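Local atomic coordinates of LIP (Serratia marcescens, PDB entry 4A1R), a protein that serves as a membrane-bound component of the bacterial type VI secretion system, probably as a lipoprotein that helps tether the secretion machinery to the outer membrane. Residues A[7-12]-A[128-133]; A[37-42]-A[63-68]; A[31-36]-A[92-97]; A[12-17]-A[68-73]. All blocks are in the same frame, centred on the assembly; numbering follows the deposited sequence.

Interaction 1: A[7-12]-A[128-133]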
loop_
_atom_site.group_PDB
_atom_site.type_symbol
_atom_site.label_atom_id
_atom_site.label_comp_id
_atom_site.label_asym_id
_atom_site.label_seq_id
_atom_site.Cartn_x
_atom_site.Cartn_y
_atom_site.Cartn_z
ATOM N N PRO A 7 1.813 0.979 17.262
ATOM C CA PRO A 7 0.993 2.197 17.203
ATOM C C PRO A 7 -0.354 1.954 16.504
ATOM O O PRO A 7 -0.518 0.952 15.806
ATOM C CB PRO A 7 1.868 3.178 16.403
ATOM C CG PRO A 7 3.203 2.522 16.253
ATOM C CD PRO A 7 2.924 1.056 16.298
ATOM N N SER A 8 -1.312 2.852 16.719
ATOM C CA SER A 8 -2.717 2.566 16.391
ATOM C C SER A 8 -3.127 2.888 14.957
ATOM O O SER A 8 -4.156 2.389 14.458
ATOM C CB SER A 8 -3.654 3.321 17.333
ATOM O OG SER A 8 -3.562 4.717 17.123
ATOM N N ARG A 9 -2.372 3.766 14.326
ATOM C CA ARG A 9 -2.696 4.134 12.945
ATOM C C ARG A 9 -1.501 4.207 12.020
ATOM O O ARG A 9 -0.336 4.155 12.463
ATOM C CB ARG A 9 -3.604 5.370 12.856
ATOM C CG ARG A 9 -3.257 6.599 13.676
ATOM C CD ARG A 9 -4.409 7.624 13.630
ATOM N NE ARG A 9 -4.787 8.025 12.256
ATOM C CZ ARG A 9 -5.890 7.633 11.598
ATOM N NH1 ARG A 9 -6.780 6.834 12.158
ATOM N NH2 ARG A 9 -6.097 8.056 10.366
ATOM N N TYR A 10 -1.783 4.257 10.714
ATOM C CA TYR A 10 -0.710 4.292 9.699
ATOM C C TYR A 10 -1.065 5.311 8.644
ATOM O O TYR A 10 -2.247 5.687 8.488
ATOM C CB TYR A 10 -0.528 2.906 9.044
ATOM C CG TYR A 10 -1.750 2.476 8.248
ATOM C CD1 TYR A 10 -2.777 1.788 8.878
ATOM C CD2 TYR A 10 -1.892 2.788 6.880
ATOM C CE1 TYR A 10 -3.931 1.431 8.203
ATOM C CE2 TYR A 10 -3.052 2.429 6.187
ATOM C CZ TYR A 10 -4.065 1.734 6.865
ATOM O OH TYR A 10 -5.225 1.308 6.259
ATOM N N SER A 11 -0.066 5.755 7.896
ATOM C CA SER A 11 -0.351 6.472 6.657
ATOM C C SER A 11 0.768 6.344 5.638
ATOM O O SER A 11 1.953 6.110 5.988
ATOM C CB SER A 11 -0.685 7.932 6.912
ATOM O OG SER A 11 0.479 8.663 7.141
ATOM N N LEU A 12 0.369 6.468 4.374
ATOM C CA LEU A 12 1.275 6.371 3.236
ATOM C C LEU A 12 1.157 7.640 2.460
ATOM O O LEU A 12 0.033 8.119 2.187
ATOM C CB LEU A 12 0.854 5.192 2.348
ATOM C CG LEU A 12 0.866 3.795 2.963
ATOM C CD1 LEU A 12 0.470 2.705 1.979
ATOM C CD2 LEU A 12 2.261 3.503 3.482
ATOM N N PRO A 128 4.685 9.790 19.199
ATOM C CA PRO A 128 3.601 9.746 18.184
ATOM C C PRO A 128 3.241 8.303 17.833
ATOM O O PRO A 128 4.122 7.448 17.794
ATOM C CB PRO A 128 4.207 10.453 16.973
ATOM C CG PRO A 128 5.358 11.254 17.504
ATOM C CD PRO A 128 5.852 10.574 18.752
ATOM N N ASP A 129 1.959 8.016 17.622
ATOM C CA ASP A 129 1.582 6.644 17.317
ATOM C C ASP A 129 0.977 6.531 15.911
ATOM O O ASP A 129 0.048 5.761 15.672
ATOM C CB ASP A 129 0.656 6.055 18.387
ATOM C CG ASP A 129 -0.723 6.660 18.347
ATOM O OD1 ASP A 129 -0.821 7.903 18.201
ATOM O OD2 ASP A 129 -1.701 5.889 18.454
ATOM N N GLU A 130 1.516 7.317 14.992
ATOM C CA GLU A 130 1.263 7.113 13.579
ATOM C C GLU A 130 2.526 6.779 12.769
ATOM O O GLU A 130 3.408 7.623 12.582
ATOM C CB GLU A 130 0.556 8.315 12.976
ATOM C CG GLU A 130 0.091 8.069 11.548
ATOM C CD GLU A 130 -0.566 9.297 10.940
ATOM O OE1 GLU A 130 -0.030 10.409 11.109
ATOM O OE2 GLU A 130 -1.611 9.160 10.290
ATOM N N LEU A 131 2.556 5.557 12.242
ATOM C CA LEU A 131 3.600 5.104 11.324
ATOM C C LEU A 131 3.386 5.716 9.954
ATOM O O LEU A 131 2.284 5.631 9.392
ATOM C CB LEU A 131 3.538 3.591 11.177
ATOM C CG LEU A 131 3.741 2.763 12.441
ATOM C CD1 LEU A 131 3.160 1.370 12.278
ATOM C CD2 LEU A 131 5.206 2.697 12.838
ATOM N N GLU A 132 4.452 6.270 9.399
ATOM C CA GLU A 132 4.427 6.879 8.084
ATOM C C GLU A 132 5.469 6.281 7.126
ATOM O O GLU A 132 6.669 6.205 7.437
ATOM C CB GLU A 132 4.715 8.379 8.186
ATOM C CG GLU A 132 3.738 9.203 8.990
ATOM C CD GLU A 132 3.834 10.680 8.664
ATOM O OE1 GLU A 132 3.821 11.027 7.457
ATOM O OE2 GLU A 132 3.914 11.496 9.609
ATOM N N ALA A 133 5.008 5.903 5.938
ATOM C CA ALA A 133 5.903 5.492 4.856
ATOM C C ALA A 133 5.636 6.322 3.584
ATOM O O ALA A 133 4.574 6.947 3.436
ATOM C CB ALA A 133 5.791 3.987 4.610
HETATM O O HOH W 1 0.579 11.191 8.438
#
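Leu131 and Pro7 meet where two parallel strands begin, their side chains crossing at about a right angle. Pro7 CG lies 3.9 Å from Leu131 CG, while Pro7 CD lies near Leu131 CD1; Pro7 is poorly ordered, so its ring is placed with less certainty. Pro7 CB packs on Asp129 CB at 3.7 Å. Asp129 has CG set between its own backbone N and carbonyl carbon (chi1 71°), and its OD2 accepts a 2.6 Å hydrogen bond from Ser8 OG, which comes from above the carboxylate plane. Beyond this start the backbones pair around Tyr10: Leu131 N donates to Arg9 O at 3.2 Å, and Ser11 N to Leu131 O at 2.8 Å. Glu130 OE2 faces Arg9 NE in a long salt bridge of 3.9 Å, doubtful because Arg9 has a second conformer, and a water joins Glu130 OE1 to Ser11 OG. Tyr10 and Leu12 turn the other way, onto Val35 of the facing sheet, and Leu131 leans on Leu112 and Pro113. The chemistry is therefore two-sided: Arg9, Ser11, Glu130 and Glu132 form a polar, partly hydrated surface, while Tyr10, Leu12, Leu131 and Ala133 give the sheet its apolar side.

Interaction 2: A[37-42]-A[63-68]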
loop_
_atom_site.group_PDB
_atom_site.type_symbol
_atom_site.label_atom_id
_atom_site.label_comp_id
_atom_site.label_asym_id
_atom_site.label_seq_id
_atom_site.Cartn_x
_atom_site.Cartn_y
_atom_site.Cartn_z
ATOM N N LEU A 37 -5.199 -3.608 4.523
ATOM C CA LEU A 37 -4.674 -4.019 5.801
ATOM C C LEU A 37 -4.761 -5.543 5.917
ATOM O O LEU A 37 -5.839 -6.145 5.732
ATOM C CB LEU A 37 -5.455 -3.318 6.924
ATOM C CG LEU A 37 -4.877 -3.476 8.318
ATOM C CD1 LEU A 37 -3.646 -2.583 8.466
ATOM C CD2 LEU A 37 -5.948 -3.093 9.331
ATOM N N LEU A 38 -3.619 -6.164 6.204
ATOM C CA LEU A 38 -3.486 -7.600 6.117
ATOM C C LEU A 38 -2.975 -8.248 7.402
ATOM O O LEU A 38 -2.038 -7.742 8.041
ATOM C CB LEU A 38 -2.521 -7.988 4.966
ATOM C CG LEU A 38 -2.840 -7.465 3.553
ATOM C CD1 LEU A 38 -1.618 -7.684 2.650
ATOM C CD2 LEU A 38 -4.087 -8.092 2.932
ATOM N N ARG A 39 -3.599 -9.381 7.728
ATOM C CA ARG A 39 -3.163 -10.289 8.789
ATOM C C ARG A 39 -1.867 -10.957 8.409
ATOM O O ARG A 39 -1.061 -11.305 9.276
ATOM C CB ARG A 39 -4.184 -11.398 8.992
ATOM C CG ARG A 39 -5.326 -11.051 9.916
ATOM C CD ARG A 39 -5.880 -12.309 10.562
ATOM N NE ARG A 39 -7.334 -12.340 10.486
ATOM C CZ ARG A 39 -8.153 -11.775 11.369
ATOM N NH1 ARG A 39 -7.670 -11.134 12.424
ATOM N NH2 ARG A 39 -9.464 -11.850 11.191
ATOM N N SER A 40 -1.702 -11.183 7.107
ATOM C CA SER A 40 -0.527 -11.840 6.551
ATOM C C SER A 40 -0.478 -11.498 5.061
ATOM O O SER A 40 -1.500 -11.133 4.486
ATOM C CB SER A 40 -0.635 -13.342 6.740
ATOM O OG SER A 40 -1.963 -13.771 6.487
ATOM N N ASP A 41 0.694 -11.592 4.442
ATOM C CA ASP A 41 0.823 -11.224 3.024
ATOM C C ASP A 41 0.996 -12.396 2.054
ATOM O O ASP A 41 1.240 -12.173 0.865
ATOM C CB ASP A 41 1.922 -10.157 2.821
ATOM C CG ASP A 41 3.349 -10.713 2.920
ATOM O OD1 ASP A 41 3.547 -11.878 3.305
ATOM O OD2 ASP A 41 4.293 -9.952 2.618
ATOM N N ALA A 42 0.890 -13.632 2.551
ATOM C CA ALA A 42 1.182 -14.812 1.720
ATOM C C ALA A 42 0.224 -14.911 0.547
ATOM O O ALA A 42 0.660 -14.973 -0.596
ATOM C CB ALA A 42 1.138 -16.090 2.543
ATOM N N SER A 63 -7.244 -13.252 5.791
ATOM C CA SER A 63 -6.036 -12.444 5.755
ATOM C C SER A 63 -6.322 -10.959 5.503
ATOM O O SER A 63 -5.509 -10.122 5.853
ATOM C CB SER A 63 -4.960 -12.998 4.808
ATOM O OG SER A 63 -5.196 -12.625 3.455
ATOM N N LEU A 64 -7.498 -10.646 4.972
ATOM C CA LEU A 64 -7.832 -9.260 4.690
ATOM C C LEU A 64 -8.635 -8.606 5.823
ATOM O O LEU A 64 -9.790 -8.941 6.078
ATOM C CB LEU A 64 -8.534 -9.127 3.334
ATOM C CG LEU A 64 -9.028 -7.727 2.924
ATOM C CD1 LEU A 64 -7.897 -6.748 2.660
ATOM C CD2 LEU A 64 -10.008 -7.787 1.754
ATOM N N LEU A 65 -7.992 -7.657 6.479
ATOM C CA LEU A 65 -8.620 -6.903 7.543
ATOM C C LEU A 65 -9.395 -5.713 7.028
ATOM O O LEU A 65 -10.529 -5.489 7.435
ATOM C CB LEU A 65 -7.567 -6.438 8.549
ATOM C CG LEU A 65 -6.811 -7.557 9.271
ATOM C CD1 LEU A 65 -5.963 -6.980 10.394
ATOM C CD2 LEU A 65 -7.772 -8.621 9.790
ATOM N N ASP A 66 -8.791 -4.935 6.140
ATOM C CA ASP A 66 -9.403 -3.663 5.740
ATOM C C ASP A 66 -8.873 -3.294 4.354
ATOM O O ASP A 66 -7.789 -3.722 4.019
ATOM C CB ASP A 66 -8.974 -2.577 6.741
ATOM C CG ASP A 66 -9.977 -1.462 6.859
ATOM O OD1 ASP A 66 -11.029 -1.524 6.181
ATOM O OD2 ASP A 66 -9.712 -0.518 7.635
ATOM N N SER A 67 -9.632 -2.516 3.568
ATOM C CA SER A 67 -9.086 -1.950 2.304
ATOM C C SER A 67 -9.625 -0.570 1.925
ATOM O O SER A 67 -10.755 -0.203 2.257
ATOM C CB SER A 67 -9.243 -2.924 1.142
ATOM O OG SER A 67 -10.600 -3.143 0.924
ATOM N N ASP A 68 -8.797 0.203 1.235
ATOM C CA ASP A 68 -9.173 1.551 0.816
ATOM C C ASP A 68 -8.521 1.807 -0.530
ATOM O O ASP A 68 -7.734 0.964 -1.015
ATOM C CB ASP A 68 -8.826 2.605 1.875
ATOM C CG ASP A 68 -9.698 3.895 1.779
ATOM O OD1 ASP A 68 -10.686 3.980 0.988
ATOM O OD2 ASP A 68 -9.389 4.847 2.517
HETATM O O HOH W 2 -2.544 -12.118 2.298
#
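Arg39 lays its side chain over Leu65 just where strand 31-38 leaves its neighbour. Its CB starts against the backbone, 3.6 Å from Ser63 O, the same oxygen that accepts a hydrogen bond from Arg39 N at 2.8 Å. CG, anti to the carbonyl carbon (chi1 -85°), packs on the CD2 methyl of Leu65 at 3.5 Å. The chain bends at chi3, which sets NE, and the guanidinium beyond it lies over that methyl: Leu65 CD2 sits 3.5 Å above its plane, over the centre. NE donates to Asn62 O, and at the tip NH1 forms a salt bridge with Asp88, so polar partners fix the flat group while the leucine fills one face. Leu65 is presented this way by a classic beta bulge, in which Leu65 and Asp66 together oppose Leu37. Leu65 N (2.7 Å) and Asp66 N (3.2 Å) both reach Leu37 O from the same face of its plane, and Leu37 N returns a bond to Asp66 O. Further out, a water donates to Ser40 O and to Ser63 OG. The contact closes the helical excursion between two antiparallel strands: the chain leaves strand 31-38, passes through helices 42-46 and 49-60 and re-enters the sheet as edge strand 64-72, with Leu38 packed on Phe44 and Ser63 OG bonded to Leu60 O.

Interaction 3: A[31-36]-A[92-97]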
loop_
_atom_site.group_PDB
_atom_site.type_symbol
_atom_site.label_atom_id
_atom_site.label_comp_id
_atom_site.label_asym_id
_atom_site.label_seq_id
_atom_site.Cartn_x
_atom_site.Cartn_y
_atom_site.Cartn_z
ATOM N N ILE A 31 -3.770 6.707 -11.950
ATOM C CA ILE A 31 -3.687 5.298 -11.652
ATOM C C ILE A 31 -4.396 5.007 -10.325
ATOM O O ILE A 31 -4.321 5.797 -9.378
ATOM C CB ILE A 31 -2.194 4.843 -11.673
ATOM C CG1 ILE A 31 -2.070 3.344 -11.439
ATOM C CG2 ILE A 31 -1.376 5.683 -10.678
ATOM C CD1 ILE A 31 -0.703 2.748 -11.784
ATOM N N LYS A 32 -5.110 3.877 -10.290
ATOM C CA LYS A 32 -5.856 3.454 -9.103
ATOM C C LYS A 32 -4.892 2.775 -8.145
ATOM O O LYS A 32 -4.190 1.822 -8.543
ATOM C CB LYS A 32 -7.016 2.490 -9.444
ATOM C CG LYS A 32 -7.802 2.028 -8.191
ATOM C CD LYS A 32 -8.949 1.059 -8.521
ATOM C CE LYS A 32 -10.240 1.827 -8.820
ATOM N NZ LYS A 32 -11.386 0.930 -8.462
ATOM N N ILE A 33 -4.897 3.251 -6.893
ATOM C CA ILE A 33 -4.075 2.677 -5.837
ATOM C C ILE A 33 -4.978 2.049 -4.818
ATOM O O ILE A 33 -5.927 2.698 -4.356
ATOM C CB ILE A 33 -3.209 3.747 -5.142
ATOM C CG1 ILE A 33 -2.378 4.567 -6.154
ATOM C CG2 ILE A 33 -2.333 3.112 -4.053
ATOM C CD1 ILE A 33 -1.239 3.800 -6.811
ATOM N N ARG A 34 -4.723 0.790 -4.477
ATOM C CA ARG A 34 -5.443 0.186 -3.353
ATOM C C ARG A 34 -4.520 -0.073 -2.174
ATOM O O ARG A 34 -3.354 -0.390 -2.349
ATOM C CB ARG A 34 -6.151 -1.082 -3.814
ATOM C CG ARG A 34 -7.129 -0.831 -4.972
ATOM C CD ARG A 34 -7.756 -2.132 -5.421
ATOM N NE ARG A 34 -8.506 -2.763 -4.341
ATOM C CZ ARG A 34 -8.975 -4.009 -4.361
ATOM N NH1 ARG A 34 -8.757 -4.808 -5.401
ATOM N NH2 ARG A 34 -9.656 -4.469 -3.316
ATOM N N VAL A 35 -5.043 0.070 -0.964
ATOM C CA VAL A 35 -4.229 -0.120 0.227
ATOM C C VAL A 35 -5.008 -1.094 1.061
ATOM O O VAL A 35 -6.186 -0.854 1.348
ATOM C CB VAL A 35 -3.955 1.207 0.990
ATOM C CG1 VAL A 35 -3.286 0.919 2.339
ATOM C CG2 VAL A 35 -3.075 2.138 0.179
ATOM N N LEU A 36 -4.371 -2.216 1.407
ATOM C CA LEU A 36 -5.057 -3.265 2.112
ATOM C C LEU A 36 -4.390 -3.521 3.470
ATOM O O LEU A 36 -3.173 -3.654 3.564
ATOM C CB LEU A 36 -5.083 -4.559 1.269
ATOM C CG LEU A 36 -5.893 -4.594 -0.049
ATOM C CD1 LEU A 36 -5.320 -3.683 -1.112
ATOM C CD2 LEU A 36 -5.870 -6.009 -0.603
ATOM N N ILE A 92 0.867 -3.993 5.409
ATOM C CA ILE A 92 0.080 -3.125 4.492
ATOM C C ILE A 92 0.406 -3.541 3.039
ATOM O O ILE A 92 1.563 -3.446 2.601
ATOM C CB ILE A 92 0.405 -1.614 4.695
ATOM C CG1 ILE A 92 0.164 -1.171 6.134
ATOM C CG2 ILE A 92 -0.351 -0.711 3.714
ATOM C CD1 ILE A 92 -1.203 -1.489 6.697
ATOM N N GLY A 93 -0.598 -4.020 2.304
ATOM C CA GLY A 93 -0.416 -4.354 0.873
ATOM C C GLY A 93 -0.797 -3.149 0.019
ATOM O O GLY A 93 -1.766 -2.445 0.321
ATOM N N VAL A 94 -0.048 -2.882 -1.043
ATOM C CA VAL A 94 -0.373 -1.742 -1.906
ATOM C C VAL A 94 -0.415 -2.310 -3.321
ATOM O O VAL A 94 0.485 -3.088 -3.707
ATOM C CB VAL A 94 0.643 -0.572 -1.809
ATOM C CG1 VAL A 94 0.149 0.647 -2.591
ATOM C CG2 VAL A 94 0.911 -0.181 -0.360
ATOM N N ILE A 95 -1.476 -1.967 -4.057
ATOM C CA ILE A 95 -1.699 -2.402 -5.449
ATOM C C ILE A 95 -1.820 -1.135 -6.307
ATOM O O ILE A 95 -2.497 -0.175 -5.921
ATOM C CB ILE A 95 -3.028 -3.228 -5.589
ATOM C CG1 ILE A 95 -2.977 -4.502 -4.751
ATOM C CG2 ILE A 95 -3.327 -3.589 -7.065
ATOM C CD1 ILE A 95 -4.281 -5.267 -4.655
ATOM N N ALA A 96 -1.169 -1.109 -7.466
ATOM C CA ALA A 96 -1.285 0.040 -8.391
ATOM C C ALA A 96 -1.809 -0.572 -9.694
ATOM O O ALA A 96 -1.151 -1.440 -10.252
ATOM C CB ALA A 96 0.075 0.646 -8.663
ATOM N N GLU A 97 -2.976 -0.144 -10.158
ATOM C CA GLU A 97 -3.610 -0.812 -11.331
ATOM C C GLU A 97 -3.102 -0.174 -12.647
ATOM O O GLU A 97 -3.827 0.566 -13.341
ATOM C CB GLU A 97 -5.140 -0.764 -11.215
ATOM C CG GLU A 97 -5.663 -1.397 -9.909
ATOM C CD GLU A 97 -7.174 -1.679 -9.879
ATOM O OE1 GLU A 97 -7.884 -1.271 -10.810
ATOM O OE2 GLU A 97 -7.635 -2.322 -8.899
HETATM O O HOH W 3 -5.608 2.343 -12.901
HETATM O O HOH W 4 -10.154 -2.291 -8.502
HETATM O O HOH W 5 -6.826 -4.393 -7.407
#
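Arg34 and Ile95 form a hydrogen-bonded antiparallel pair, Arg34 N to Ile95 O at 2.8 Å and Ile95 N to Arg34 O at 3.0 Å; Leu36 and Gly93 pair likewise. On the side of Ile33, Val35, Val94 and Ala96 the contacts are methyl to methyl: Val35 CG1 lies 3.6 Å from Ile92 CG2, and Ala96 CB touches the CD1 methyls of both Ile31 and Ile33. On the other side Glu97 lies beside Lys32, pointing the same way, with OE1 3.4 Å from the aliphatic Lys32 CD. Its OE2 comes 3.5 Å from Arg34 CD, but the guanidinium nitrogens lie farther off, and the two flat groups are turned 79° apart. A water spans this gap in the guanidinium plane, accepting from Arg34 NH1 at 2.8 Å and donating to Glu97 OE2 at 2.7 Å. In the next shell helix 49-60 positions two charged ends: Leu52 O accepts from Arg34 NH1 and Gln53 NE2 donates to Glu97 OE1, while Gln69 OE1 of strand 64-72 accepts a hydrogen bond from Lys32 NZ. The charges of Arg34 and Glu97 thus meet through water, which probably softens their attraction, and backbone bonds and buried aliphatic groups probably carry most of the cohesion.

Interaction 4: A[12-17]-A[68-73]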
loop_
_atom_site.group_PDB
_atom_site.type_symbol
_atom_site.label_atom_id
_atom_site.label_comp_id
_atom_site.label_asym_id
_atom_site.label_seq_id
_atom_site.Cartn_x
_atom_site.Cartn_y
_atom_site.Cartn_z
ATOM N N LEU A 12 0.369 6.468 4.374
ATOM C CA LEU A 12 1.275 6.371 3.236
ATOM C C LEU A 12 1.157 7.640 2.460
ATOM O O LEU A 12 0.033 8.119 2.187
ATOM C CB LEU A 12 0.854 5.192 2.348
ATOM C CG LEU A 12 0.866 3.795 2.963
ATOM C CD1 LEU A 12 0.470 2.705 1.979
ATOM C CD2 LEU A 12 2.261 3.503 3.482
ATOM N N VAL A 13 2.299 8.199 2.070
ATOM C CA VAL A 13 2.283 9.399 1.279
ATOM C C VAL A 13 2.784 9.055 -0.126
ATOM O O VAL A 13 3.869 8.493 -0.267
ATOM C CB VAL A 13 3.217 10.472 1.854
ATOM C CG1 VAL A 13 2.999 11.776 1.101
ATOM C CG2 VAL A 13 2.977 10.682 3.334
ATOM N N PHE A 14 2.021 9.413 -1.154
ATOM C CA PHE A 14 2.286 8.931 -2.524
ATOM C C PHE A 14 2.719 10.080 -3.409
ATOM O O PHE A 14 2.149 11.187 -3.348
ATOM C CB PHE A 14 1.052 8.221 -3.137
ATOM C CG PHE A 14 0.768 6.883 -2.554
ATOM C CD1 PHE A 14 0.019 6.748 -1.371
ATOM C CD2 PHE A 14 1.255 5.732 -3.177
ATOM C CE1 PHE A 14 -0.231 5.507 -0.826
ATOM C CE2 PHE A 14 1.008 4.479 -2.631
ATOM C CZ PHE A 14 0.248 4.361 -1.468
ATOM N N ASP A 15 3.778 9.814 -4.174
ATOM C CA ASP A 15 4.190 10.601 -5.331
ATOM C C ASP A 15 4.020 9.701 -6.572
ATOM O O ASP A 15 4.282 8.495 -6.495
ATOM C CB ASP A 15 5.694 10.967 -5.239
ATOM C CG ASP A 15 5.996 12.047 -4.206
ATOM O OD1 ASP A 15 5.092 12.470 -3.449
ATOM O OD2 ASP A 15 7.163 12.494 -4.170
ATOM N N ALA A 16 3.619 10.295 -7.695
ATOM C CA ALA A 16 3.560 9.591 -8.979
ATOM C C ALA A 16 4.439 10.326 -9.991
ATOM O O ALA A 16 4.364 11.552 -10.102
ATOM C CB ALA A 16 2.131 9.502 -9.497
ATOM N N ASP A 17 5.281 9.579 -10.694
ATOM C CA ASP A 17 6.076 10.134 -11.808
ATOM C C ASP A 17 5.181 10.822 -12.817
ATOM O O ASP A 17 4.085 10.348 -13.135
ATOM C CB ASP A 17 6.872 9.025 -12.497
ATOM C CG ASP A 17 8.075 8.565 -11.684
ATOM O OD1 ASP A 17 8.381 9.177 -10.628
ATOM O OD2 ASP A 17 8.734 7.588 -12.110
ATOM N N ASP A 68 -8.797 0.203 1.235
ATOM C CA ASP A 68 -9.173 1.551 0.816
ATOM C C ASP A 68 -8.521 1.807 -0.530
ATOM O O ASP A 68 -7.734 0.964 -1.015
ATOM C CB ASP A 68 -8.826 2.605 1.875
ATOM C CG ASP A 68 -9.698 3.895 1.779
ATOM O OD1 ASP A 68 -10.686 3.980 0.988
ATOM O OD2 ASP A 68 -9.389 4.847 2.517
ATOM N N GLN A 69 -8.904 2.901 -1.181
ATOM C CA GLN A 69 -8.421 3.165 -2.550
ATOM C C GLN A 69 -8.573 4.633 -2.860
ATOM O O GLN A 69 -9.363 5.375 -2.207
ATOM C CB GLN A 69 -9.139 2.300 -3.609
ATOM C CG GLN A 69 -10.642 2.534 -3.747
ATOM C CD GLN A 69 -11.271 1.681 -4.828
ATOM O OE1 GLN A 69 -11.714 2.205 -5.837
ATOM N NE2 GLN A 69 -11.257 0.359 -4.657
ATOM N N PHE A 70 -7.820 5.057 -3.857
ATOM C CA PHE A 70 -7.870 6.415 -4.375
ATOM C C PHE A 70 -7.199 6.368 -5.733
ATOM O O PHE A 70 -6.679 5.317 -6.125
ATOM C CB PHE A 70 -7.147 7.373 -3.422
ATOM C CG PHE A 70 -5.668 7.065 -3.240
ATOM C CD1 PHE A 70 -5.234 6.129 -2.307
ATOM C CD2 PHE A 70 -4.721 7.706 -4.023
ATOM C CE1 PHE A 70 -3.876 5.868 -2.142
ATOM C CE2 PHE A 70 -3.372 7.467 -3.851
ATOM C CZ PHE A 70 -2.948 6.541 -2.918
ATOM N N PHE A 71 -7.290 7.472 -6.472
ATOM C CA PHE A 71 -6.545 7.674 -7.717
ATOM C C PHE A 71 -5.415 8.680 -7.534
ATOM O O PHE A 71 -5.553 9.686 -6.813
ATOM C CB PHE A 71 -7.440 8.207 -8.830
ATOM C CG PHE A 71 -8.293 7.168 -9.478
ATOM C CD1 PHE A 71 -9.532 6.835 -8.936
ATOM C CD2 PHE A 71 -7.866 6.510 -10.628
ATOM C CE1 PHE A 71 -10.335 5.868 -9.531
ATOM C CE2 PHE A 71 -8.674 5.548 -11.228
ATOM C CZ PHE A 71 -9.903 5.225 -10.683
ATOM N N LEU A 72 -4.322 8.436 -8.257
ATOM C CA LEU A 72 -3.147 9.267 -8.177
ATOM C C LEU A 72 -2.954 9.804 -9.606
ATOM O O LEU A 72 -2.945 9.022 -10.560
ATOM C CB LEU A 72 -2.004 8.355 -7.724
ATOM C CG LEU A 72 -0.652 8.814 -7.226
ATOM C CD1 LEU A 72 -0.798 9.838 -6.111
ATOM C CD2 LEU A 72 0.083 7.559 -6.772
ATOM N N THR A 73 -2.857 11.121 -9.744
ATOM C CA THR A 73 -2.577 11.815 -11.029
ATOM C C THR A 73 -1.072 11.796 -11.370
ATOM O O THR A 73 -0.244 12.032 -10.495
ATOM C CB THR A 73 -3.024 13.279 -10.930
ATOM O OG1 THR A 73 -4.365 13.308 -10.436
ATOM C CG2 THR A 73 -2.949 14.013 -12.300
#
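Phe14 and Phe70 are brought together by first torsions of opposite sign: Phe14 CG is anti to its carbonyl carbon (chi1 -72°), whereas Phe70 CG lies between the backbone N and carbonyl carbon (chi1 62°). They belong to the two facing sheets of a beta-sandwich, on strands 9-16 and 64-72, whose local axes approach to 8.8 Å, so contact is made mostly by side chains. The rings form an edge-to-face pair, centroids 5.1 Å apart and planes at 62°. Phe70 supplies the edge: its CZ stands 3.3 Å above the plane of the Phe14 ring, displaced from the centre toward the rim near Phe14 CD1. Leu72 approaches Phe14 at about a right angle, its CD2 3.8 Å from Phe14 CB, and lies between Phe14 and Ala16. Ile33 of the central strand 31-38 touches Phe14, Phe70 and Leu72 alike, while Val94 adds to the packing on Phe14 and Leu81 to that on Phe70; this is interior packing that joins the sheets near one end of the sandwich. Toward that end the strands draw closer and the small Ala16 meets residues 68-73 directly, its CB 3.7 Å from Leu72 CG and 3.6 Å from the backbone oxygen Thr73 O.

Interactions 2 and 3 lie in one antiparallel sheet, their centres 12 Å apart, where strand 31-38 pairs with 64-72 on one side and 91-96 on the other. Interaction 1 belongs to the mixed sheet that faces it, about 17 Å from interaction 3 between centres, yet Leu12 CD1 packs on Val94 CG2. Interaction 4 ties the two layers together and shares strand 9-16 with interaction 1 and strand 64-72 with interaction 2. Along the chain, interaction 1 pairs the first strand with a late one and so encloses the other three; interaction 2 falls within the span of interaction 3, while interactions 3 and 4 alternate, which interlocks the sheets in one compact domain.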